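Local coordinates for protein IclR transcriptional regulator (Thermotoga maritima, PDB 1MKM) that probably binds DNA as a winged helix-turn-helix transcription factor of the IclR family and binds a zinc ion in its C-terminal domain, at residues A187-N190 with G196-C199; V215-S218 with K223-E226. One frame throughout, in Å; residues are numbered along the deposited sequence.

Contact 1: residues A187-N190 with G196-C199; sequences AVDN and GIMC
Asp-189 and Cys-199 meet where strand 187-190 runs antiparallel to strand 197-205, forming a beta hairpin at one edge of the sheet. The tight part is built on backbone. Asp-189 N donates to Cys-199 O at 3.1 Å, with a nearly straight angle of 165° at the hydrogen, and the donor sits above the carbonyl plane. The return bond, Cys-199 N to Asp-189 O, is weak and bent at 3.4 Å. That oxygen is also approached by Met-198 CA at 3.1 Å, a C-H...O contact. Met-198 CG, turned anti to its own carbonyl carbon (chi1 -74°), passes close to the same oxygen.

The looser side begins at the end of the methionine. Its chain bends at chi3, and Met-198 SD comes to 3.8 Å from Asn-190 OD1, with CE as near. The two side chains lie alongside each other, pointing the same way. Asn-190 is exposed, so solvent reaches its side of this pair, while Met-198 is buried and also touches Ala-221 and Phe-224. Val-188 is partly exposed and adds its CG1 at 3.8 Å from Cys-199 O. With an alanine in place of Met-198, Asn-190 would probably lose its thioether neighbour and a gap would open beside Phe-224.

The other face of the hairpin is polar and buried. Asp-189 CG stands anti to the backbone N (chi1 164°), and Asp-189 OD2 lies 3.7 Å from Cys-199 SG. Asp-189 OD1 accepts from the backbone N of Glu-192 and of Asn-193, which helps to fix the carboxylate. Asp-189 and Cys-199 belong to the zinc-binding site of this protein, and a zinc ion lies about 3 Å from the side chain of Cys-199. The hairpin thus brings an oxygen and a sulfur together from adjacent strands at one metal site.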
ATOM      1  N   ALA B 187     -35.955 -19.201   1.997  1.00 70.11           N
ATOM      2  CA  ALA B 187     -36.474 -18.234   1.037  1.00 64.67           C
ATOM      3  C   ALA B 187     -35.511 -17.959  -0.101  1.00 70.76           C
ATOM      4  O   ALA B 187     -34.362 -18.405  -0.085  1.00 80.02           O
ATOM      5  CB  ALA B 187     -36.803 -16.942   1.733  1.00 72.78           C
ATOM      6  N   VAL B 188     -35.996 -17.217  -1.091  1.00 63.01           N
ATOM      7  CA  VAL B 188     -35.199 -16.853  -2.248  1.00 56.99           C
ATOM      8  C   VAL B 188     -35.562 -15.438  -2.668  1.00 66.44           C
ATOM      9  O   VAL B 188     -36.741 -15.089  -2.730  1.00 68.61           O
ATOM     10  CB  VAL B 188     -35.466 -17.792  -3.439  1.00 60.32           C
ATOM     11  CG1 VAL B 188     -34.739 -17.292  -4.669  1.00 48.18           C
ATOM     12  CG2 VAL B 188     -35.029 -19.218  -3.099  1.00 64.10           C
ATOM     13  N   ASP B 189     -34.547 -14.621  -2.945  1.00 67.96           N
ATOM     14  CA  ASP B 189     -34.773 -13.249  -3.373  1.00 67.95           C
ATOM     15  C   ASP B 189     -34.451 -13.107  -4.847  1.00 73.47           C
ATOM     16  O   ASP B 189     -33.317 -12.810  -5.221  1.00 74.55           O
ATOM     17  CB  ASP B 189     -33.915 -12.267  -2.566  1.00 65.78           C
ATOM     18  CG  ASP B 189     -33.830 -10.895  -3.226  1.00 66.85           C
ATOM     19  OD1 ASP B 189     -34.781 -10.546  -3.948  1.00 71.64           O
ATOM     20  OD2 ASP B 189     -32.836 -10.160  -3.030  1.00 53.96           O
ATOM     21  N   ASN B 190     -35.448 -13.328  -5.692  1.00 78.23           N
ATOM     22  CA  ASN B 190     -35.232 -13.200  -7.120  1.00 81.16           C
ATOM     23  C   ASN B 190     -35.233 -11.720  -7.461  1.00 80.46           C
ATOM     24  O   ASN B 190     -36.225 -11.194  -7.957  1.00 84.99           O
ATOM     25  CB  ASN B 190     -36.329 -13.924  -7.901  1.00 88.63           C
ATOM     26  CG  ASN B 190     -36.079 -13.916  -9.400  1.00 99.59           C
ATOM     27  OD1 ASN B 190     -35.080 -14.455  -9.877  1.00 99.66           O
ATOM     28  ND2 ASN B 190     -36.989 -13.299 -10.149  1.00110.17           N
ATOM     29  N   GLY B 196     -29.864  -7.403  -9.897  1.00 68.80           N
ATOM     30  CA  GLY B 196     -28.538  -7.911 -10.185  1.00 66.07           C
ATOM     31  C   GLY B 196     -28.132  -8.905  -9.115  1.00 64.93           C
ATOM     32  O   GLY B 196     -27.287  -9.770  -9.361  1.00 67.39           O
ATOM     33  N   ILE B 197     -28.758  -8.790  -7.941  1.00 59.42           N
ATOM     34  CA  ILE B 197     -28.481  -9.650  -6.787  1.00 53.21           C
ATOM     35  C   ILE B 197     -29.637 -10.590  -6.404  1.00 61.06           C
ATOM     36  O   ILE B 197     -30.800 -10.182  -6.372  1.00 65.40           O
ATOM     37  CB  ILE B 197     -28.130  -8.787  -5.510  1.00 45.67           C
ATOM     38  CG1 ILE B 197     -26.616  -8.531  -5.390  1.00 52.80           C
ATOM     39  CG2 ILE B 197     -28.569  -9.510  -4.258  1.00 41.85           C
ATOM     40  CD1 ILE B 197     -25.995  -7.839  -6.543  1.00 58.90           C
ATOM     41  N   MET B 198     -29.304 -11.844  -6.098  1.00 50.16           N
ATOM     42  CA  MET B 198     -30.283 -12.832  -5.651  1.00 50.05           C
ATOM     43  C   MET B 198     -29.718 -13.430  -4.368  1.00 44.58           C
ATOM     44  O   MET B 198     -28.513 -13.395  -4.159  1.00 49.89           O
ATOM     45  CB  MET B 198     -30.481 -13.934  -6.698  1.00 57.35           C
ATOM     46  CG  MET B 198     -31.284 -13.496  -7.910  1.00 59.36           C
ATOM     47  SD  MET B 198     -31.374 -14.756  -9.196  1.00 65.80           S
ATOM     48  CE  MET B 198     -32.034 -16.139  -8.272  1.00 47.94           C
ATOM     49  N   CYS B 199     -30.571 -13.981  -3.514  1.00 54.40           N
ATOM     50  CA  CYS B 199     -30.101 -14.551  -2.256  1.00 52.17           C
ATOM     51  C   CYS B 199     -30.878 -15.803  -1.875  1.00 59.56           C
ATOM     52  O   CYS B 199     -31.894 -16.125  -2.478  1.00 61.59           O
ATOM     53  CB  CYS B 199     -30.266 -13.526  -1.128  1.00 50.08           C
ATOM     54  SG  CYS B 199     -29.832 -11.823  -1.566  1.00 58.22           S
TER

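Contact 2: residues V215-S218 with K223-E226; sequences VSIS and KFTE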
ATOM      1  N   VAL B 215     -29.879 -15.779   8.206  1.00 55.72           N
ATOM      2  CA  VAL B 215     -28.588 -16.040   7.591  1.00 52.97           C
ATOM      3  C   VAL B 215     -28.886 -16.224   6.115  1.00 52.43           C
ATOM      4  O   VAL B 215     -29.888 -16.850   5.756  1.00 50.44           O
ATOM      5  CB  VAL B 215     -27.961 -17.337   8.132  1.00 58.49           C
ATOM      6  CG1 VAL B 215     -27.728 -17.214   9.610  1.00 64.63           C
ATOM      7  CG2 VAL B 215     -28.884 -18.516   7.870  1.00 62.83           C
ATOM      8  N   SER B 216     -28.052 -15.667   5.252  1.00 43.01           N
ATOM      9  CA  SER B 216     -28.293 -15.836   3.834  1.00 50.28           C
ATOM     10  C   SER B 216     -27.022 -15.767   3.008  1.00 54.16           C
ATOM     11  O   SER B 216     -25.988 -15.272   3.469  1.00 51.51           O
ATOM     12  CB  SER B 216     -29.313 -14.802   3.335  1.00 53.07           C
ATOM     13  OG  SER B 216     -28.853 -13.478   3.484  1.00 47.98           O
ATOM     14  N   ILE B 217     -27.097 -16.299   1.794  1.00 43.73           N
ATOM     15  CA  ILE B 217     -25.964 -16.277   0.880  1.00 45.51           C
ATOM     16  C   ILE B 217     -26.347 -15.254  -0.163  1.00 50.01           C
ATOM     17  O   ILE B 217     -27.483 -15.247  -0.633  1.00 54.93           O
ATOM     18  CB  ILE B 217     -25.741 -17.649   0.215  1.00 46.47           C
ATOM     19  CG1 ILE B 217     -25.101 -18.615   1.225  1.00 46.29           C
ATOM     20  CG2 ILE B 217     -24.912 -17.488  -1.032  1.00 33.54           C
ATOM     21  CD1 ILE B 217     -24.966 -20.051   0.717  1.00 58.00           C
ATOM     22  N   SER B 218     -25.409 -14.393  -0.539  1.00 47.57           N
ATOM     23  CA  SER B 218     -25.726 -13.362  -1.503  1.00 40.42           C
ATOM     24  C   SER B 218     -24.727 -13.276  -2.634  1.00 43.63           C
ATOM     25  O   SER B 218     -23.533 -13.420  -2.427  1.00 51.54           O
ATOM     26  CB  SER B 218     -25.824 -12.014  -0.776  1.00 35.48           C
ATOM     27  OG  SER B 218     -26.584 -12.166   0.420  1.00 38.15           O
ATOM     28  N   LYS B 223     -25.327 -16.662 -10.862  1.00 59.42           N
ATOM     29  CA  LYS B 223     -24.974 -17.860 -10.110  1.00 57.07           C
ATOM     30  C   LYS B 223     -26.110 -18.718  -9.545  1.00 64.34           C
ATOM     31  O   LYS B 223     -26.001 -19.946  -9.495  1.00 69.96           O
ATOM     32  CB  LYS B 223     -24.024 -17.481  -8.968  1.00 61.83           C
ATOM     33  CG  LYS B 223     -22.613 -17.074  -9.406  1.00 56.62           C
ATOM     34  CD  LYS B 223     -21.766 -16.678  -8.201  1.00 52.17           C
ATOM     35  CE  LYS B 223     -20.408 -16.131  -8.626  1.00 56.93           C
ATOM     36  NZ  LYS B 223     -19.602 -15.653  -7.459  1.00 55.78           N
ATOM     37  N   PHE B 224     -27.200 -18.085  -9.128  1.00 66.74           N
ATOM     38  CA  PHE B 224     -28.301 -18.822  -8.522  1.00 63.40           C
ATOM     39  C   PHE B 224     -29.171 -19.651  -9.467  1.00 73.19           C
ATOM     40  O   PHE B 224     -30.234 -19.211  -9.915  1.00 66.24           O
ATOM     41  CB  PHE B 224     -29.156 -17.857  -7.688  1.00 63.20           C
ATOM     42  CG  PHE B 224     -28.400 -17.222  -6.542  1.00 63.42           C
ATOM     43  CD1 PHE B 224     -27.384 -16.289  -6.786  1.00 65.76           C
ATOM     44  CD2 PHE B 224     -28.647 -17.610  -5.224  1.00 64.80           C
ATOM     45  CE1 PHE B 224     -26.630 -15.763  -5.740  1.00 44.06           C
ATOM     46  CE2 PHE B 224     -27.897 -17.088  -4.177  1.00 55.00           C
ATOM     47  CZ  PHE B 224     -26.887 -16.165  -4.437  1.00 48.07           C
ATOM     48  N   THR B 225     -28.693 -20.861  -9.765  1.00 76.48           N
ATOM     49  CA  THR B 225     -29.406 -21.801 -10.626  1.00 70.25           C
ATOM     50  C   THR B 225     -30.199 -22.719  -9.706  1.00 77.69           C
ATOM     51  O   THR B 225     -30.010 -22.691  -8.488  1.00 84.39           O
ATOM     52  CB  THR B 225     -28.442 -22.685 -11.473  1.00 54.79           C
ATOM     53  OG1 THR B 225     -27.510 -23.350 -10.608  1.00 54.52           O
ATOM     54  CG2 THR B 225     -27.677 -21.853 -12.500  1.00 42.31           C
ATOM     55  N   GLU B 226     -31.080 -23.528 -10.287  1.00 76.33           N
ATOM     56  CA  GLU B 226     -31.908 -24.453  -9.514  1.00 79.73           C
ATOM     57  C   GLU B 226     -31.025 -25.272  -8.569  1.00 77.66           C
ATOM     58  O   GLU B 226     -31.313 -25.390  -7.373  1.00 71.76           O
ATOM     59  CB  GLU B 226     -32.656 -25.417 -10.450  1.00 91.95           C
ATOM     60  CG  GLU B 226     -33.326 -24.780 -11.678  1.00100.37           C
ATOM     61  CD  GLU B 226     -34.577 -23.975 -11.350  1.00 99.82           C
ATOM     62  OE1 GLU B 226     -35.487 -24.523 -10.692  1.00102.87           O
ATOM     63  OE2 GLU B 226     -34.653 -22.798 -11.765  1.00 96.23           O
TER
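The nearest CA atoms of the two segments, those of Ser-218 and Phe-224, are 9.3 Å apart, so a side chain has to bridge the distance. Segment 223-226 is not a strand. Phe-224 is the centre of an inverse gamma turn, in which Thr-225 N makes a weak bond to Lys-223 O at 2.9 Å.

From this turn the phenyl ring extends to strand 215-218. The far end of the ring does the touching. Phe-224 CZ is 4.0 Å from Ser-218 C, which lies at the ring edge, near its plane. Phe-224 CE2 is also 4.0 Å from Ile-217 O. The apolar part is a single touch, Ile-217 CG2 to Phe-224 CZ at 4.2 Å. Ile-217 CG2, anti to the backbone N, is the branch that meets the ring, and the two side chains cross at a slant. The CB of Ser-218 points away from segment 223-226, and its side chain comes within about 4 Å of the bound zinc ion. The contact is small but buried, and it rests on van der Waals packing of a ring end against a peptide and a methyl group.

Strand 215-218 is hydrogen-bonded on its two sides to strands 197-205 and 98-105. Phe-224 also packs on Val-200 and makes an edge-to-face pair with Tyr-232. Thr-225 is the N-cap of helix 226-246, its OG1 accepting from Lys-228 N. The ring therefore fills the junction between the central strands and the start of the C-terminal helix.

Following the chain, contact 1 comes first and closes the short loop between strands 187-190 and 197-205. Strand 197-205 then leads into strand 211-220, its antiparallel neighbour in the same sheet. Contact 2 closes the turn that follows this strand, just before helix 226-246. The two loops are in series and neither nest nor cross. The centres of contact 1 and contact 2 are about 7 Å apart, and the two contacts touch. The ring of Phe-224 packs against the backbone of Met-198 and Cys-199, while Ser-218 OG lies 3.8 Å from Cys-199 SG. Together they tie the edge hairpin and its zinc-binding face to an inner strand and the C-terminal helix.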